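Local coordinates for protein Cfl (Pectobacterium brasiliense, PDB 7A9J) that probably activates carboxylic acids with ATP, as a coronafacic acid ligase of the AMP-binding enzyme family studied for amide synthesis, at residues K65-K71 and S174-Y179; A61-K65 and L93-A97. The protein carries 1 engineered substitution. All coordinates share one frame; numbering follows the deposited sequence.

Contacts 1 and 2 are two layers of one junction, their centres about 5 Å apart, with K65 and one water in common. Contact 2 is the buried, apolar layer, where helix 50-66 meets the end of helix 83-95; contact 1 is the polar surface layer, in which the loop 174-179 is tied to the end of helix 50-66 and the turn after it. The loop also rests on the end of helix 83-95 and the glycine after it, D176 CB lying 3.3 Å from K94 O and I178 CD1 3.4 Å from G96 N. None of these residues lines the indene carboxylic acid pocket; both contacts lie in the chain's outer part, around the five-stranded parallel sheet.

Contact 1. Residues K65-K71 and S174-Y179; sequences KSANIKK and SEDNIY
S174 and K65 meet through their polar ends, with K65 NZ giving a hydrogen bond to S174 OG at 2.8 Å. The same hydroxyl is also hydrogen-bonded to D172, just before the segment, which helps set its direction. At D176 the ammonium finds its charged partner: K65 NZ to D176 OD1 is a 2.8 Å salt bridge, the donor standing above the carboxylate plane, 38° out of it. The lysine reaches this spot by a bend at chi3 (-91°) near the end of its chain. A water closes the cluster, donating to S174 O and, at 2.6 Å, to D176 OD2, and it accepts a weak bond from K65 NZ.

Between the two gripping lysines, helix 50-66 ends in a Schellman motif: N68, with positive phi, is its C-prime residue, and I69 N and N68 N turn back to L64 O and K65 O. The chain then runs back toward 174-179, which brings the side chain of K71 up to N177. K71 NZ donates to N177 O at 2.8 Å, nearly along the C=O axis (167°), and forms a salt bridge with E182 as well. I178 adds an apolar touch, CD1 lying 4.2 Å from K71 CD, the two side chains running antiparallel alongside one another. The ring of Y179 presents its edge to the lysine, with CD2 3.8 Å from K71 NZ.

Contact 2. Residues A61-K65 and L93-A97; sequences ATGLK and LKIGA
A61 turns its methyl group toward the end of helix 83-95, where CB meets two neighbouring side chains: I95 CG2 at 3.7 Å and K94 CD at 3.8 Å. The lysine contributes only its aliphatic part to this contact. K94 runs extended as far as CE and bends at chi4 (58°), which carries NZ beyond the alanine to a hydrogen bond with the hydroxyl of Y171.

One turn on, L64 takes up the other branch of I95. Its CD1 and the isoleucine CD1 are 3.8 Å apart, and L64 CB lies equally near that terminal methyl, the two branches meeting at a slant, methyl against methyl. I95 can serve both residues because CG1 sits between the backbone N and the carbonyl carbon (chi1 69°): CG2 is thereby directed to A61, while the extended CG1-CD1 arm goes to L64. I95 thus fits against the face of helix 50-66 formed by A61, L64 and K65.

K65 adds its hydrocarbon chain along the margin of the apolar patch. It lies alongside I95, pointing the other way, and brings CE to 3.6 Å from I95 CG2, so the charged end is carried over apolar ground to D176. K65 NZ and K94 NZ stay 6.5 Å apart. The carboxylate of D176, salt-bridged to K65 and in a long, weak ion pair with K94, probably offsets their repulsion; both amines also give weak bonds to one water.

Helix 83-95 is the connection of a beta-alpha-beta crossover between the parallel neighbours 74-78 and 98-101. Beneath the interface L64 and A97 both reach I75 of strand 74-78, while K94 also touches F25 of helix 24-34.

Contact 1. Residues K65-K71 and S174-Y179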
ATOM      1  N   LYS A  65      -2.049 -14.597  27.772  1.00 41.20           N
ATOM      2  CA  LYS A  65      -1.393 -14.519  29.073  1.00 41.60           C
ATOM      3  C   LYS A  65      -1.484 -15.846  29.801  1.00 47.14           C
ATOM      4  O   LYS A  65      -0.524 -16.242  30.485  1.00 46.00           O
ATOM      5  CB  LYS A  65      -1.985 -13.363  29.895  1.00 45.04           C
ATOM      6  CG  LYS A  65      -1.552 -12.002  29.281  1.00 45.00           C
ATOM      7  CD  LYS A  65      -1.489 -10.816  30.274  1.00 55.81           C
ATOM      8  CE  LYS A  65      -2.804 -10.062  30.359  1.00 50.36           C
ATOM      9  NZ  LYS A  65      -2.853  -9.213  31.601  1.00 50.02           N
ATOM     10  N   SER A  66      -2.599 -16.567  29.647  1.00 42.18           N
ATOM     11  CA  SER A  66      -2.700 -17.870  30.305  1.00 43.25           C
ATOM     12  C   SER A  66      -1.693 -18.872  29.756  1.00 48.44           C
ATOM     13  O   SER A  66      -1.293 -19.804  30.470  1.00 48.36           O
ATOM     14  CB  SER A  66      -4.103 -18.418  30.171  1.00 54.40           C
ATOM     15  OG  SER A  66      -4.926 -17.703  31.067  1.00 55.46           O
ATOM     16  N   ALA A  67      -1.296 -18.695  28.498  1.00 43.73           N
ATOM     17  CA  ALA A  67      -0.275 -19.496  27.847  1.00 48.60           C
ATOM     18  C   ALA A  67       1.114 -18.930  28.052  1.00 46.22           C
ATOM     19  O   ALA A  67       2.031 -19.308  27.325  1.00 47.92           O
ATOM     20  CB  ALA A  67      -0.564 -19.612  26.350  1.00 42.84           C
ATOM     21  N   ASN A  68       1.283 -18.017  29.008  1.00 50.71           N
ATOM     22  CA  ASN A  68       2.581 -17.524  29.445  1.00 49.50           C
ATOM     23  C   ASN A  68       3.211 -16.557  28.437  1.00 52.45           C
ATOM     24  O   ASN A  68       4.428 -16.330  28.466  1.00 52.45           O
ATOM     25  CB  ASN A  68       3.542 -18.681  29.743  1.00 63.37           C
ATOM     26  CG  ASN A  68       4.703 -18.252  30.595  1.00 73.95           C
ATOM     27  OD1 ASN A  68       4.584 -17.301  31.371  1.00 80.83           O
ATOM     28  ND2 ASN A  68       5.848 -18.923  30.440  1.00 82.24           N
ATOM     29  N   ILE A  69       2.413 -15.998  27.532  1.00 44.16           N
ATOM     30  CA  ILE A  69       2.854 -14.870  26.715  1.00 44.44           C
ATOM     31  C   ILE A  69       2.850 -13.617  27.587  1.00 57.81           C
ATOM     32  O   ILE A  69       1.929 -13.398  28.392  1.00 56.20           O
ATOM     33  CB  ILE A  69       1.964 -14.709  25.478  1.00 40.53           C
ATOM     34  CG1 ILE A  69       2.042 -15.992  24.641  1.00 46.55           C
ATOM     35  CG2 ILE A  69       2.458 -13.566  24.635  1.00 48.12           C
ATOM     36  CD1 ILE A  69       3.464 -16.522  24.438  1.00 57.92           C
ATOM     37  N   LYS A  70       3.927 -12.841  27.500  1.00 46.53           N
ATOM     38  CA  LYS A  70       4.175 -11.709  28.383  1.00 48.35           C
ATOM     39  C   LYS A  70       4.457 -10.495  27.523  1.00 46.87           C
ATOM     40  O   LYS A  70       4.784 -10.633  26.350  1.00 42.52           O
ATOM     41  CB  LYS A  70       5.381 -11.946  29.307  1.00 49.52           C
ATOM     42  CG  LYS A  70       5.352 -13.285  30.034  1.00 68.37           C
ATOM     43  CD  LYS A  70       6.408 -13.361  31.133  1.00 74.59           C
ATOM     44  CE  LYS A  70       6.245 -14.638  31.973  1.00 80.52           C
ATOM     45  NZ  LYS A  70       4.869 -14.774  32.555  1.00 79.73           N
ATOM     46  N   LYS A  71       4.302  -9.307  28.113  1.00 42.79           N
ATOM     47  CA  LYS A  71       4.737  -8.067  27.465  1.00 43.91           C
ATOM     48  C   LYS A  71       6.160  -8.238  26.943  1.00 41.98           C
ATOM     49  O   LYS A  71       7.033  -8.700  27.676  1.00 41.88           O
ATOM     50  CB  LYS A  71       4.679  -6.914  28.482  1.00 46.72           C
ATOM     51  CG  LYS A  71       5.180  -5.594  27.918  1.00 49.96           C
ATOM     52  CD  LYS A  71       4.648  -4.401  28.706  1.00 53.18           C
ATOM     53  CE  LYS A  71       5.474  -4.149  29.915  1.00 48.78           C
ATOM     54  NZ  LYS A  71       5.366  -2.719  30.375  1.00 46.32           N
ATOM     55  N   SER A 174      -7.410  -8.937  34.215  1.00 51.64           N
ATOM     56  CA  SER A 174      -6.080  -8.608  34.709  1.00 52.37           C
ATOM     57  C   SER A 174      -5.605  -7.298  34.083  1.00 51.51           C
ATOM     58  O   SER A 174      -5.986  -6.940  32.964  1.00 50.33           O
ATOM     59  CB  SER A 174      -5.088  -9.739  34.401  1.00 55.41           C
ATOM     60  OG  SER A 174      -5.075 -10.060  33.017  1.00 54.87           O
ATOM     61  N   GLU A 175      -4.776  -6.574  34.824  1.00 52.89           N
ATOM     62  CA  GLU A 175      -4.287  -5.301  34.328  1.00 53.85           C
ATOM     63  C   GLU A 175      -3.150  -5.524  33.348  1.00 46.31           C
ATOM     64  O   GLU A 175      -2.471  -6.553  33.379  1.00 50.36           O
ATOM     65  CB  GLU A 175      -3.780  -4.410  35.475  1.00 62.04           C
ATOM     66  CG  GLU A 175      -4.789  -3.383  36.036  1.00 70.61           C
ATOM     67  CD  GLU A 175      -5.506  -3.844  37.290  1.00 83.64           C
ATOM     68  OE1 GLU A 175      -6.759  -3.879  37.276  1.00 93.96           O
ATOM     69  OE2 GLU A 175      -4.829  -4.154  38.300  1.00 84.69           O
ATOM     70  N   ASP A 176      -2.917  -4.516  32.531  1.00 45.40           N
ATOM     71  CA  ASP A 176      -1.742  -4.406  31.652  1.00 46.66           C
ATOM     72  C   ASP A 176      -1.148  -3.010  31.790  1.00 50.69           C
ATOM     73  O   ASP A 176      -1.884  -2.023  31.845  1.00 53.99           O
ATOM     74  CB  ASP A 176      -2.094  -4.660  30.178  1.00 44.36           C
ATOM     75  CG  ASP A 176      -2.654  -6.058  29.952  1.00 51.86           C
ATOM     76  OD1 ASP A 176      -1.872  -7.035  30.074  1.00 46.04           O
ATOM     77  OD2 ASP A 176      -3.884  -6.168  29.712  1.00 48.62           O
ATOM     78  N   ASN A 177       0.176  -2.920  31.881  1.00 48.31           N
ATOM     79  CA  ASN A 177       0.844  -1.619  31.949  1.00 48.15           C
ATOM     80  C   ASN A 177       1.628  -1.422  30.658  1.00 39.09           C
ATOM     81  O   ASN A 177       2.718  -1.982  30.488  1.00 48.69           O
ATOM     82  CB  ASN A 177       1.728  -1.532  33.174  1.00 47.34           C
ATOM     83  CG  ASN A 177       0.923  -1.644  34.430  1.00 57.96           C
ATOM     84  OD1 ASN A 177      -0.055  -0.907  34.608  1.00 61.14           O
ATOM     85  ND2 ASN A 177       1.261  -2.613  35.269  1.00 62.84           N
ATOM     86  N   ILE A 178       1.047  -0.651  29.748  1.00 36.92           N
ATOM     87  CA  ILE A 178       1.590  -0.422  28.396  1.00 35.80           C
ATOM     88  C   ILE A 178       2.056   1.024  28.340  1.00 43.61           C
ATOM     89  O   ILE A 178       1.306   1.921  28.725  1.00 48.09           O
ATOM     90  CB  ILE A 178       0.540  -0.670  27.290  1.00 43.97           C
ATOM     91  CG1 ILE A 178      -0.106  -2.061  27.370  1.00 42.64           C
ATOM     92  CG2 ILE A 178       1.137  -0.439  25.899  1.00 45.59           C
ATOM     93  CD1 ILE A 178       0.832  -3.189  27.448  1.00 45.21           C
ATOM     94  N   TYR A 179       3.295   1.259  27.872  1.00 37.42           N
ATOM     95  CA  TYR A 179       3.878   2.596  27.818  1.00 39.07           C
ATOM     96  C   TYR A 179       4.208   2.931  26.375  1.00 35.61           C
ATOM     97  O   TYR A 179       4.462   2.036  25.577  1.00 34.59           O
ATOM     98  CB  TYR A 179       5.151   2.695  28.668  1.00 36.32           C
ATOM     99  CG  TYR A 179       4.862   2.393  30.107  1.00 40.21           C
ATOM    100  CD1 TYR A 179       4.350   3.369  30.927  1.00 39.99           C
ATOM    101  CD2 TYR A 179       5.032   1.104  30.629  1.00 39.42           C
ATOM    102  CE1 TYR A 179       4.039   3.091  32.259  1.00 44.80           C
ATOM    103  CE2 TYR A 179       4.725   0.832  31.937  1.00 45.22           C
ATOM    104  CZ  TYR A 179       4.230   1.831  32.744  1.00 46.79           C
ATOM    105  OH  TYR A 179       3.925   1.569  34.058  1.00 52.39           O
TER
HETATM  106  O   HOH W   1      -5.658  -7.981  30.439  1.00 49.39           O

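Contact 2. Residues A61-K65 and L93-A97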
ATOM      1  N   ALA A  61      -6.516 -11.909  24.602  1.00 32.64           N
ATOM      2  CA  ALA A  61      -5.537 -11.440  25.583  1.00 37.81           C
ATOM      3  C   ALA A  61      -5.431 -12.373  26.779  1.00 42.31           C
ATOM      4  O   ALA A  61      -4.319 -12.674  27.245  1.00 39.25           O
ATOM      5  CB  ALA A  61      -5.877 -10.029  26.056  1.00 38.86           C
ATOM      6  N   THR A  62      -6.572 -12.853  27.303  1.00 38.35           N
ATOM      7  CA  THR A  62      -6.483 -13.755  28.434  1.00 41.77           C
ATOM      8  C   THR A  62      -5.841 -15.077  28.036  1.00 41.56           C
ATOM      9  O   THR A  62      -5.039 -15.629  28.801  1.00 38.34           O
ATOM     10  CB  THR A  62      -7.877 -13.960  29.036  1.00 39.24           C
ATOM     11  OG1 THR A  62      -8.315 -12.703  29.586  1.00 45.19           O
ATOM     12  CG2 THR A  62      -7.846 -15.004  30.155  1.00 47.31           C
ATOM     13  N   GLY A  63      -6.172 -15.592  26.846  1.00 37.30           N
ATOM     14  CA  GLY A  63      -5.577 -16.844  26.402  1.00 45.80           C
ATOM     15  C   GLY A  63      -4.069 -16.747  26.224  1.00 37.85           C
ATOM     16  O   GLY A  63      -3.320 -17.648  26.655  1.00 42.49           O
ATOM     17  N   LEU A  64      -3.609 -15.642  25.643  1.00 38.49           N
ATOM     18  CA  LEU A  64      -2.179 -15.388  25.482  1.00 37.62           C
ATOM     19  C   LEU A  64      -1.499 -15.369  26.836  1.00 40.38           C
ATOM     20  O   LEU A  64      -0.496 -16.055  27.059  1.00 39.85           O
ATOM     21  CB  LEU A  64      -1.952 -14.048  24.769  1.00 36.20           C
ATOM     22  CG  LEU A  64      -2.345 -13.970  23.308  1.00 36.83           C
ATOM     23  CD1 LEU A  64      -2.244 -12.509  22.844  1.00 34.84           C
ATOM     24  CD2 LEU A  64      -1.323 -14.857  22.577  1.00 36.81           C
ATOM     25  N   LYS A  65      -2.049 -14.597  27.772  1.00 41.20           N
ATOM     26  CA  LYS A  65      -1.393 -14.519  29.073  1.00 41.60           C
ATOM     27  C   LYS A  65      -1.484 -15.846  29.801  1.00 47.14           C
ATOM     28  O   LYS A  65      -0.524 -16.242  30.485  1.00 46.00           O
ATOM     29  CB  LYS A  65      -1.985 -13.363  29.895  1.00 45.04           C
ATOM     30  CG  LYS A  65      -1.552 -12.002  29.281  1.00 45.00           C
ATOM     31  CD  LYS A  65      -1.489 -10.816  30.274  1.00 55.81           C
ATOM     32  CE  LYS A  65      -2.804 -10.062  30.359  1.00 50.36           C
ATOM     33  NZ  LYS A  65      -2.853  -9.213  31.601  1.00 50.02           N
ATOM     34  N   LEU A  93      -1.541  -5.723  21.211  1.00 27.64           N
ATOM     35  CA  LEU A  93      -1.388  -4.348  21.690  1.00 34.65           C
ATOM     36  C   LEU A  93      -1.825  -4.201  23.138  1.00 34.95           C
ATOM     37  O   LEU A  93      -1.168  -3.502  23.924  1.00 30.80           O
ATOM     38  CB  LEU A  93      -2.217  -3.409  20.804  1.00 26.53           C
ATOM     39  CG  LEU A  93      -1.557  -3.174  19.412  1.00 26.78           C
ATOM     40  CD1 LEU A  93      -2.578  -2.512  18.471  1.00 30.41           C
ATOM     41  CD2 LEU A  93      -0.301  -2.348  19.489  1.00 31.84           C
ATOM     42  N   LYS A  94      -2.968  -4.814  23.495  1.00 30.87           N
ATOM     43  CA  LYS A  94      -3.493  -4.716  24.839  1.00 31.85           C
ATOM     44  C   LYS A  94      -2.477  -5.202  25.866  1.00 34.65           C
ATOM     45  O   LYS A  94      -2.317  -4.594  26.928  1.00 33.31           O
ATOM     46  CB  LYS A  94      -4.785  -5.558  24.933  1.00 28.47           C
ATOM     47  CG  LYS A  94      -5.423  -5.611  26.309  1.00 35.44           C
ATOM     48  CD  LYS A  94      -6.791  -6.355  26.241  1.00 33.06           C
ATOM     49  CE  LYS A  94      -7.296  -6.821  27.653  1.00 34.69           C
ATOM     50  NZ  LYS A  94      -7.437  -5.699  28.631  1.00 42.56           N
ATOM     51  N   ILE A  95      -1.790  -6.312  25.573  1.00 33.72           N
ATOM     52  CA  ILE A  95      -0.900  -6.885  26.550  1.00 34.20           C
ATOM     53  C   ILE A  95       0.541  -6.530  26.311  1.00 37.74           C
ATOM     54  O   ILE A  95       1.394  -6.904  27.158  1.00 35.65           O
ATOM     55  CB  ILE A  95      -1.050  -8.416  26.646  1.00 34.33           C
ATOM     56  CG1 ILE A  95      -0.533  -9.126  25.385  1.00 32.17           C
ATOM     57  CG2 ILE A  95      -2.485  -8.744  26.997  1.00 34.41           C
ATOM     58  CD1 ILE A  95      -0.493 -10.642  25.638  1.00 35.85           C
ATOM     59  N   GLY A  96       0.843  -5.781  25.229  1.00 36.08           N
ATOM     60  CA  GLY A  96       2.211  -5.420  24.934  1.00 39.30           C
ATOM     61  C   GLY A  96       3.002  -6.520  24.285  1.00 38.01           C
ATOM     62  O   GLY A  96       4.234  -6.502  24.355  1.00 35.49           O
ATOM     63  N   ALA A  97       2.335  -7.517  23.719  1.00 33.84           N
ATOM     64  CA  ALA A  97       3.048  -8.478  22.898  1.00 33.64           C
ATOM     65  C   ALA A  97       3.324  -7.860  21.536  1.00 35.63           C
ATOM     66  O   ALA A  97       2.483  -7.159  20.963  1.00 33.58           O
ATOM     67  CB  ALA A  97       2.257  -9.788  22.747  1.00 33.24           C
TER
HETATM   68  O   HOH W   1      -5.658  -7.981  30.439  1.00 49.39           O